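Local coordinates for racemase, putative (Roseobacter denitrificans, PDB 3TCS), which probably acts as a magnesium-dependent enzyme of the mandelate racemase/muconate lactonizing family, with D-alanine bound in its pocket alongside the metal, at residues Phe317-Leu322 and Gly359-Thr364; Trp311-Leu316 and Gly347-Thr352. All coordinates share one frame; numbering follows the deposited sequence.

Contact 1 of 2, residues Phe317-Leu322 and Gly359-Thr364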
ATOM      1  N   PHE B 317       5.587  -2.632  22.437  1.00  6.36           N
ATOM      2  CA  PHE B 317       4.266  -2.072  22.173  1.00  6.64           C
ATOM      3  C   PHE B 317       3.225  -3.180  22.281  1.00  6.39           C
ATOM      4  O   PHE B 317       2.128  -2.972  22.803  1.00  6.81           O
ATOM      5  CB  PHE B 317       4.182  -1.473  20.769  1.00  5.44           C
ATOM      6  CG  PHE B 317       5.141  -0.341  20.521  1.00  7.80           C
ATOM      7  CD1 PHE B 317       5.609   0.445  21.570  1.00  5.36           C
ATOM      8  CD2 PHE B 317       5.524  -0.026  19.222  1.00  6.85           C
ATOM      9  CE1 PHE B 317       6.451   1.543  21.324  1.00  9.04           C
ATOM     10  CE2 PHE B 317       6.364   1.073  18.963  1.00  9.09           C
ATOM     11  CZ  PHE B 317       6.825   1.854  20.016  1.00  8.16           C
ATOM     12  N   THR B 318       3.580  -4.354  21.769  1.00  6.83           N
ATOM     13  CA  THR B 318       2.682  -5.508  21.787  1.00  6.28           C
ATOM     14  C   THR B 318       2.454  -5.984  23.217  1.00  6.89           C
ATOM     15  O   THR B 318       1.340  -6.373  23.583  1.00  6.52           O
ATOM     16  CB  THR B 318       3.257  -6.657  20.929  1.00  6.06           C
ATOM     17  OG1 THR B 318       3.492  -6.180  19.597  1.00  7.68           O
ATOM     18  CG2 THR B 318       2.281  -7.821  20.867  1.00  6.85           C
ATOM     19  N   MET B 319       3.512  -5.954  24.025  1.00  4.57           N
ATOM     20  CA  MET B 319       3.411  -6.354  25.426  1.00  7.79           C
ATOM     21  C   MET B 319       2.374  -5.481  26.139  1.00  6.96           C
ATOM     22  O   MET B 319       1.538  -5.989  26.885  1.00  5.76           O
ATOM     23  CB  MET B 319       4.775  -6.219  26.115  1.00  5.33           C
ATOM     24  CG  MET B 319       5.756  -7.326  25.752  1.00  5.87           C
ATOM     25  SD  MET B 319       7.474  -6.890  26.115  1.00 10.00           S
ATOM     26  CE  MET B 319       7.356  -6.432  27.875  1.00  3.78           C
ATOM     27  N   HIS B 320       2.424  -4.171  25.911  1.00  5.88           N
ATOM     28  CA  HIS B 320       1.460  -3.275  26.545  1.00  7.12           C
ATOM     29  C   HIS B 320       0.047  -3.558  26.049  1.00  6.89           C
ATOM     30  O   HIS B 320      -0.905  -3.564  26.832  1.00  8.95           O
ATOM     31  CB  HIS B 320       1.798  -1.806  26.265  1.00  6.61           C
ATOM     32  CG  HIS B 320       2.848  -1.237  27.168  1.00  7.67           C
ATOM     33  ND1 HIS B 320       4.188  -1.533  27.037  1.00 10.77           N
ATOM     34  CD2 HIS B 320       2.755  -0.379  28.212  1.00  5.66           C
ATOM     35  CE1 HIS B 320       4.875  -0.882  27.958  1.00  6.57           C
ATOM     36  NE2 HIS B 320       4.029  -0.175  28.684  1.00 10.57           N
ATOM     37  N   LEU B 321      -0.089  -3.789  24.747  1.00  7.46           N
ATOM     38  CA  LEU B 321      -1.398  -4.069  24.171  1.00  7.53           C
ATOM     39  C   LEU B 321      -1.993  -5.344  24.769  1.00  7.26           C
ATOM     40  O   LEU B 321      -3.164  -5.371  25.148  1.00  8.78           O
ATOM     41  CB  LEU B 321      -1.299  -4.221  22.648  1.00  6.51           C
ATOM     42  CG  LEU B 321      -2.638  -4.469  21.937  1.00 11.26           C
ATOM     43  CD1 LEU B 321      -3.465  -3.188  21.947  1.00 10.36           C
ATOM     44  CD2 LEU B 321      -2.401  -4.926  20.511  1.00 10.68           C
ATOM     45  N   LEU B 322      -1.178  -6.394  24.858  1.00  7.11           N
ATOM     46  CA  LEU B 322      -1.639  -7.667  25.395  1.00  7.89           C
ATOM     47  C   LEU B 322      -2.038  -7.605  26.867  1.00 10.51           C
ATOM     48  O   LEU B 322      -2.790  -8.456  27.340  1.00 11.51           O
ATOM     49  CB  LEU B 322      -0.575  -8.748  25.178  1.00  7.48           C
ATOM     50  CG  LEU B 322      -0.386  -9.215  23.729  1.00  6.27           C
ATOM     51  CD1 LEU B 322       0.761 -10.205  23.667  1.00  9.59           C
ATOM     52  CD2 LEU B 322      -1.673  -9.868  23.212  1.00  6.69           C
ATOM     53  N   GLY B 359      10.023 -17.724  30.898  1.00 12.95           N
ATOM     54  CA  GLY B 359       9.142 -17.703  29.742  1.00 11.82           C
ATOM     55  C   GLY B 359       8.175 -16.538  29.648  1.00 11.61           C
ATOM     56  O   GLY B 359       7.301 -16.527  28.786  1.00 12.07           O
ATOM     57  N   HIS B 360       8.328 -15.555  30.529  1.00 10.80           N
ATOM     58  CA  HIS B 360       7.454 -14.391  30.519  1.00 10.46           C
ATOM     59  C   HIS B 360       8.221 -13.091  30.352  1.00  9.29           C
ATOM     60  O   HIS B 360       9.340 -12.952  30.850  1.00  9.69           O
ATOM     61  CB  HIS B 360       6.650 -14.307  31.823  1.00 11.73           C
ATOM     62  CG  HIS B 360       5.592 -15.357  31.957  1.00 12.05           C
ATOM     63  ND1 HIS B 360       5.885 -16.693  32.123  1.00 14.82           N
ATOM     64  CD2 HIS B 360       4.241 -15.268  31.941  1.00 12.76           C
ATOM     65  CE1 HIS B 360       4.761 -17.382  32.202  1.00 13.96           C
ATOM     66  NE2 HIS B 360       3.747 -16.540  32.093  1.00 12.57           N
ATOM     67  N   ALA B 361       7.608 -12.144  29.647  1.00  8.74           N
ATOM     68  CA  ALA B 361       8.188 -10.822  29.450  1.00  9.52           C
ATOM     69  C   ALA B 361       7.423  -9.954  30.446  1.00 10.77           C
ATOM     70  O   ALA B 361       6.383 -10.377  30.959  1.00 11.18           O
ATOM     71  CB  ALA B 361       7.953 -10.341  28.028  1.00 10.35           C
ATOM     72  N   ARG B 362       7.906  -8.748  30.724  1.00 10.45           N
ATOM     73  CA  ARG B 362       7.217  -7.913  31.697  1.00  9.17           C
ATOM     74  C   ARG B 362       6.976  -6.467  31.305  1.00  8.13           C
ATOM     75  O   ARG B 362       7.863  -5.791  30.789  1.00  8.49           O
ATOM     76  CB  ARG B 362       7.979  -7.925  33.029  1.00 10.23           C
ATOM     77  CG  ARG B 362       7.360  -7.051  34.115  1.00 11.98           C
ATOM     78  CD  ARG B 362       8.330  -6.813  35.275  1.00 15.92           C
ATOM     79  NE  ARG B 362       8.591  -8.010  36.075  1.00 17.15           N
ATOM     80  CZ  ARG B 362       7.751  -8.517  36.974  1.00 20.94           C
ATOM     81  NH1 ARG B 362       6.576  -7.941  37.201  1.00 21.28           N
ATOM     82  NH2 ARG B 362       8.093  -9.606  37.657  1.00 22.17           N
ATOM     83  N   VAL B 363       5.756  -6.006  31.551  1.00  7.66           N
ATOM     84  CA  VAL B 363       5.401  -4.612  31.317  1.00  8.41           C
ATOM     85  C   VAL B 363       5.501  -4.012  32.711  1.00  9.97           C
ATOM     86  O   VAL B 363       4.818  -4.464  33.636  1.00 10.13           O
ATOM     87  CB  VAL B 363       3.948  -4.446  30.818  1.00  8.93           C
ATOM     88  CG1 VAL B 363       3.565  -2.967  30.842  1.00  9.40           C
ATOM     89  CG2 VAL B 363       3.814  -4.999  29.411  1.00  8.17           C
ATOM     90  N   THR B 364       6.362  -3.017  32.875  1.00 11.00           N
ATOM     91  CA  THR B 364       6.539  -2.390  34.176  1.00 12.27           C
ATOM     92  C   THR B 364       5.581  -1.220  34.357  1.00 13.33           C
ATOM     93  O   THR B 364       4.821  -0.881  33.450  1.00 12.63           O
ATOM     94  CB  THR B 364       7.981  -1.888  34.349  1.00 13.30           C
ATOM     95  OG1 THR B 364       8.184  -0.727  33.536  1.00 12.65           O
ATOM     96  CG2 THR B 364       8.961  -2.962  33.927  1.00 14.64           C
TER
HETATM   97  O   HOH W   1       5.792   0.775  31.315  1.00 13.12           O

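Contact 2 of 2, residues Trp311-Leu316 and Gly347-Thr352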
ATOM      1  N   TRP B 311      13.579  -7.102  18.214  1.00  6.57           N
ATOM      2  CA  TRP B 311      13.722  -6.361  19.450  1.00  7.17           C
ATOM      3  C   TRP B 311      13.762  -4.849  19.310  1.00  8.28           C
ATOM      4  O   TRP B 311      14.420  -4.159  20.095  1.00  8.02           O
ATOM      5  CB  TRP B 311      14.938  -6.857  20.233  1.00  8.56           C
ATOM      6  CG  TRP B 311      14.785  -8.275  20.711  1.00 10.07           C
ATOM      7  CD1 TRP B 311      13.679  -9.072  20.591  1.00 10.79           C
ATOM      8  CD2 TRP B 311      15.783  -9.071  21.358  1.00 11.54           C
ATOM      9  NE1 TRP B 311      13.931 -10.320  21.120  1.00 12.50           N
ATOM     10  CE2 TRP B 311      15.216 -10.344  21.596  1.00 12.96           C
ATOM     11  CE3 TRP B 311      17.106  -8.832  21.758  1.00 13.49           C
ATOM     12  CZ2 TRP B 311      15.928 -11.377  22.216  1.00 14.27           C
ATOM     13  CZ3 TRP B 311      17.813  -9.861  22.375  1.00 15.04           C
ATOM     14  CH2 TRP B 311      17.220 -11.119  22.597  1.00 15.38           C
ATOM     15  N   SER B 312      13.084  -4.339  18.288  1.00  9.54           N
ATOM     16  CA  SER B 312      12.949  -2.895  18.157  1.00  9.03           C
ATOM     17  C   SER B 312      11.804  -2.733  19.163  1.00  8.67           C
ATOM     18  O   SER B 312      11.505  -3.679  19.907  1.00  7.50           O
ATOM     19  CB  SER B 312      12.507  -2.485  16.740  1.00  8.63           C
ATOM     20  OG  SER B 312      11.178  -2.883  16.448  1.00  8.21           O
ATOM     21  N   LEU B 313      11.158  -1.577  19.210  1.00  6.62           N
ATOM     22  CA  LEU B 313      10.075  -1.390  20.167  1.00  6.91           C
ATOM     23  C   LEU B 313       8.779  -2.123  19.824  1.00  6.74           C
ATOM     24  O   LEU B 313       7.862  -2.163  20.636  1.00  6.91           O
ATOM     25  CB  LEU B 313       9.777   0.100  20.341  1.00  7.86           C
ATOM     26  CG  LEU B 313      10.827   0.895  21.117  1.00  6.94           C
ATOM     27  CD1 LEU B 313      10.420   2.355  21.194  1.00  7.99           C
ATOM     28  CD2 LEU B 313      10.959   0.308  22.506  1.00  9.44           C
ATOM     29  N   VAL B 314       8.691  -2.706  18.637  1.00  7.28           N
ATOM     30  CA  VAL B 314       7.461  -3.399  18.262  1.00  6.38           C
ATOM     31  C   VAL B 314       7.025  -4.451  19.289  1.00  8.29           C
ATOM     32  O   VAL B 314       5.832  -4.592  19.577  1.00  8.16           O
ATOM     33  CB  VAL B 314       7.588  -4.035  16.851  1.00  7.06           C
ATOM     34  CG1 VAL B 314       8.628  -5.157  16.848  1.00  5.75           C
ATOM     35  CG2 VAL B 314       6.231  -4.525  16.377  1.00  6.68           C
ATOM     36  N   THR B 315       7.984  -5.173  19.861  1.00  7.14           N
ATOM     37  CA  THR B 315       7.649  -6.200  20.838  1.00  6.64           C
ATOM     38  C   THR B 315       7.100  -5.592  22.130  1.00  6.78           C
ATOM     39  O   THR B 315       6.138  -6.112  22.704  1.00  5.65           O
ATOM     40  CB  THR B 315       8.872  -7.094  21.134  1.00  6.80           C
ATOM     41  OG1 THR B 315       9.285  -7.743  19.925  1.00  6.58           O
ATOM     42  CG2 THR B 315       8.523  -8.164  22.162  1.00  7.48           C
ATOM     43  N   LEU B 316       7.692  -4.484  22.571  1.00  5.60           N
ATOM     44  CA  LEU B 316       7.241  -3.805  23.787  1.00  6.05           C
ATOM     45  C   LEU B 316       5.839  -3.231  23.600  1.00  5.96           C
ATOM     46  O   LEU B 316       4.994  -3.327  24.495  1.00  5.81           O
ATOM     47  CB  LEU B 316       8.206  -2.675  24.163  1.00  5.77           C
ATOM     48  CG  LEU B 316       7.885  -1.876  25.433  1.00  7.61           C
ATOM     49  CD1 LEU B 316       7.763  -2.818  26.632  1.00  8.18           C
ATOM     50  CD2 LEU B 316       8.984  -0.841  25.681  1.00  8.58           C
ATOM     51  N   GLY B 347      22.030  -2.448  21.076  1.00 17.62           N
ATOM     52  CA  GLY B 347      22.242  -1.109  21.598  1.00 15.85           C
ATOM     53  C   GLY B 347      21.247  -0.026  21.236  1.00 15.03           C
ATOM     54  O   GLY B 347      21.621   1.141  21.109  1.00 12.78           O
ATOM     55  N   LEU B 348      19.980  -0.391  21.077  1.00 11.09           N
ATOM     56  CA  LEU B 348      18.964   0.601  20.758  1.00  9.71           C
ATOM     57  C   LEU B 348      18.503   1.331  22.013  1.00  9.58           C
ATOM     58  O   LEU B 348      18.166   2.509  21.957  1.00  9.54           O
ATOM     59  CB  LEU B 348      17.742  -0.059  20.105  1.00  9.04           C
ATOM     60  CG  LEU B 348      17.892  -0.665  18.709  1.00  8.27           C
ATOM     61  CD1 LEU B 348      16.560  -1.287  18.275  1.00  9.05           C
ATOM     62  CD2 LEU B 348      18.312   0.411  17.729  1.00  7.48           C
ATOM     63  N   PHE B 349      18.504   0.632  23.147  1.00 10.20           N
ATOM     64  CA  PHE B 349      18.017   1.209  24.394  1.00 11.26           C
ATOM     65  C   PHE B 349      19.045   1.288  25.512  1.00 12.05           C
ATOM     66  O   PHE B 349      20.036   0.564  25.508  1.00 12.43           O
ATOM     67  CB  PHE B 349      16.812   0.400  24.875  1.00 11.72           C
ATOM     68  CG  PHE B 349      15.861   0.031  23.774  1.00 12.84           C
ATOM     69  CD1 PHE B 349      15.200   1.016  23.051  1.00 12.99           C
ATOM     70  CD2 PHE B 349      15.648  -1.303  23.442  1.00 13.22           C
ATOM     71  CE1 PHE B 349      14.336   0.679  22.006  1.00 11.31           C
ATOM     72  CE2 PHE B 349      14.790  -1.652  22.405  1.00 12.87           C
ATOM     73  CZ  PHE B 349      14.133  -0.658  21.684  1.00 12.95           C
ATOM     74  N   VAL B 350      18.798   2.181  26.467  1.00 13.83           N
ATOM     75  CA  VAL B 350      19.686   2.346  27.615  1.00 13.63           C
ATOM     76  C   VAL B 350      19.682   1.036  28.402  1.00 15.52           C
ATOM     77  O   VAL B 350      20.723   0.547  28.836  1.00 14.18           O
ATOM     78  CB  VAL B 350      19.205   3.496  28.518  1.00 14.28           C
ATOM     79  CG1 VAL B 350      20.048   3.559  29.788  1.00 14.17           C
ATOM     80  CG2 VAL B 350      19.302   4.814  27.760  1.00 15.61           C
ATOM     81  N   LYS B 351      18.492   0.471  28.567  1.00 14.58           N
ATOM     82  CA  LYS B 351      18.329  -0.786  29.274  1.00 16.03           C
ATOM     83  C   LYS B 351      17.258  -1.569  28.533  1.00 14.15           C
ATOM     84  O   LYS B 351      16.164  -1.057  28.293  1.00 12.08           O
ATOM     85  CB  LYS B 351      17.897  -0.536  30.721  1.00 19.07           C
ATOM     86  CG  LYS B 351      17.748  -1.807  31.545  1.00 25.58           C
ATOM     87  CD  LYS B 351      19.029  -2.633  31.526  1.00 30.82           C
ATOM     88  CE  LYS B 351      18.856  -3.954  32.268  1.00 34.27           C
ATOM     89  NZ  LYS B 351      20.081  -4.798  32.186  1.00 34.73           N
ATOM     90  N   THR B 352      17.576  -2.804  28.161  1.00 13.11           N
ATOM     91  CA  THR B 352      16.624  -3.627  27.427  1.00 13.17           C
ATOM     92  C   THR B 352      15.365  -3.904  28.237  1.00 11.92           C
ATOM     93  O   THR B 352      15.428  -4.160  29.437  1.00 11.48           O
ATOM     94  CB  THR B 352      17.243  -4.985  27.010  1.00 14.40           C
ATOM     95  OG1 THR B 352      16.302  -5.708  26.204  1.00 14.11           O
ATOM     96  CG2 THR B 352      17.592  -5.821  28.238  1.00 14.43           C
TER

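Contact 1 of 2, residues Phe317-Leu322 and Gly359-Thr364
V363 presses its two methyl groups onto M319 and H320, where the helix 314-322 crosses strand 360-363 in the barrel domain of an enolase-superfamily fold. The axes of helix 317-322 and strand 360-363 are at 82°. V363 CG1 stands anti to the backbone N (chi1 170°) and goes to H320, while CG2 goes to M319. CG1 lies over one face of the imidazole, 3.7 Å from its centroid, a CH-pi contact shifted toward NE2. CG2 is 3.6 Å from M319 CB and also rests against the M319 carbonyl. M319 bends at chi3 (54°), and this brings its CE to 3.0 Å from R362 O, a close approach. The same methyl reaches A361 CB. H320 ND1 is hydrogen-bonded to L316 O, which helps hold the ring's rotation, and W369 meets the ring edge-to-face. With an alanine for H320, V363 CG1 would probably lose the flat surface it packs on, and L316 O its side-chain partner. The outer side is looser. The CB of R362 points away from the helix, and its guanidinium pairs with E357. T364 is exposed. There a water donates to T364 O at 2.9 Å and makes only a weak bond, 3.3 Å, to H320 NE2.

Contact 2 of 2, residues Trp311-Leu316 and Gly347-Thr352
F349 reaches across to W311, S312 and L313 with the far end of its ring. Its CB points toward the 311-316 segment, and chi1 (-42°) sets CG beside its own backbone N. Contact with the 311-316 segment is made by the outer ring carbons. CE1 meets L313 CD2 at 3.4 Å and also touches L313 CG. CE2, on the other side of the ring, is 3.4 Å from W311 O, which lies at the ring edge near its plane. At the tip, CZ is 3.4 Å from L313 CD2 and 4.0 Å from S312 C. The L313 side chain crosses the ring obliquely. One face of the ring is backed by the preceding residue, with L348 CB 3.8 Å above its centre. L348 goes on to the segment with CD1, which is 4.0 Å from S312 CA and just as far from W311 O.

The backbone that receives these groups is tied down by polar bonds. S312 O is hydrogen-bonded to Y354 OH, while W311 N binds Q345 OE1. S312 OG takes a weak capping bond from V314 N, 3.3 Å long and nearly straight at 172°. Its other partners are N310 OD1 and Q52 NE2. Q52 OE1 also accepts from L313 N. F38 and V371 touch both L313 and F349. Q52 and F38 lie on strands of the N-terminal sheet, so the contact sits where the capping domain meets the barrel, the two-domain arrangement of the enolase superfamily.

Both contacts use helix 314-322. Contact 2 engages the turn that leads into it and contact 1 its later part, and their centres are 12 Å apart. Their second segments follow in the same order along the chain, 347-352 and then 359-364, so the two contacts interleave. The first segments adjoin in sequence and are joined by the helix, in which T318 OG1 is hydrogen-bonded to V314 O. Neither contact forms the active site. The side chain of W311, in contact 2, is about 11 Å from the bound D-alanine. The pocket residues H307 and A309 shortly precede W311 in the chain.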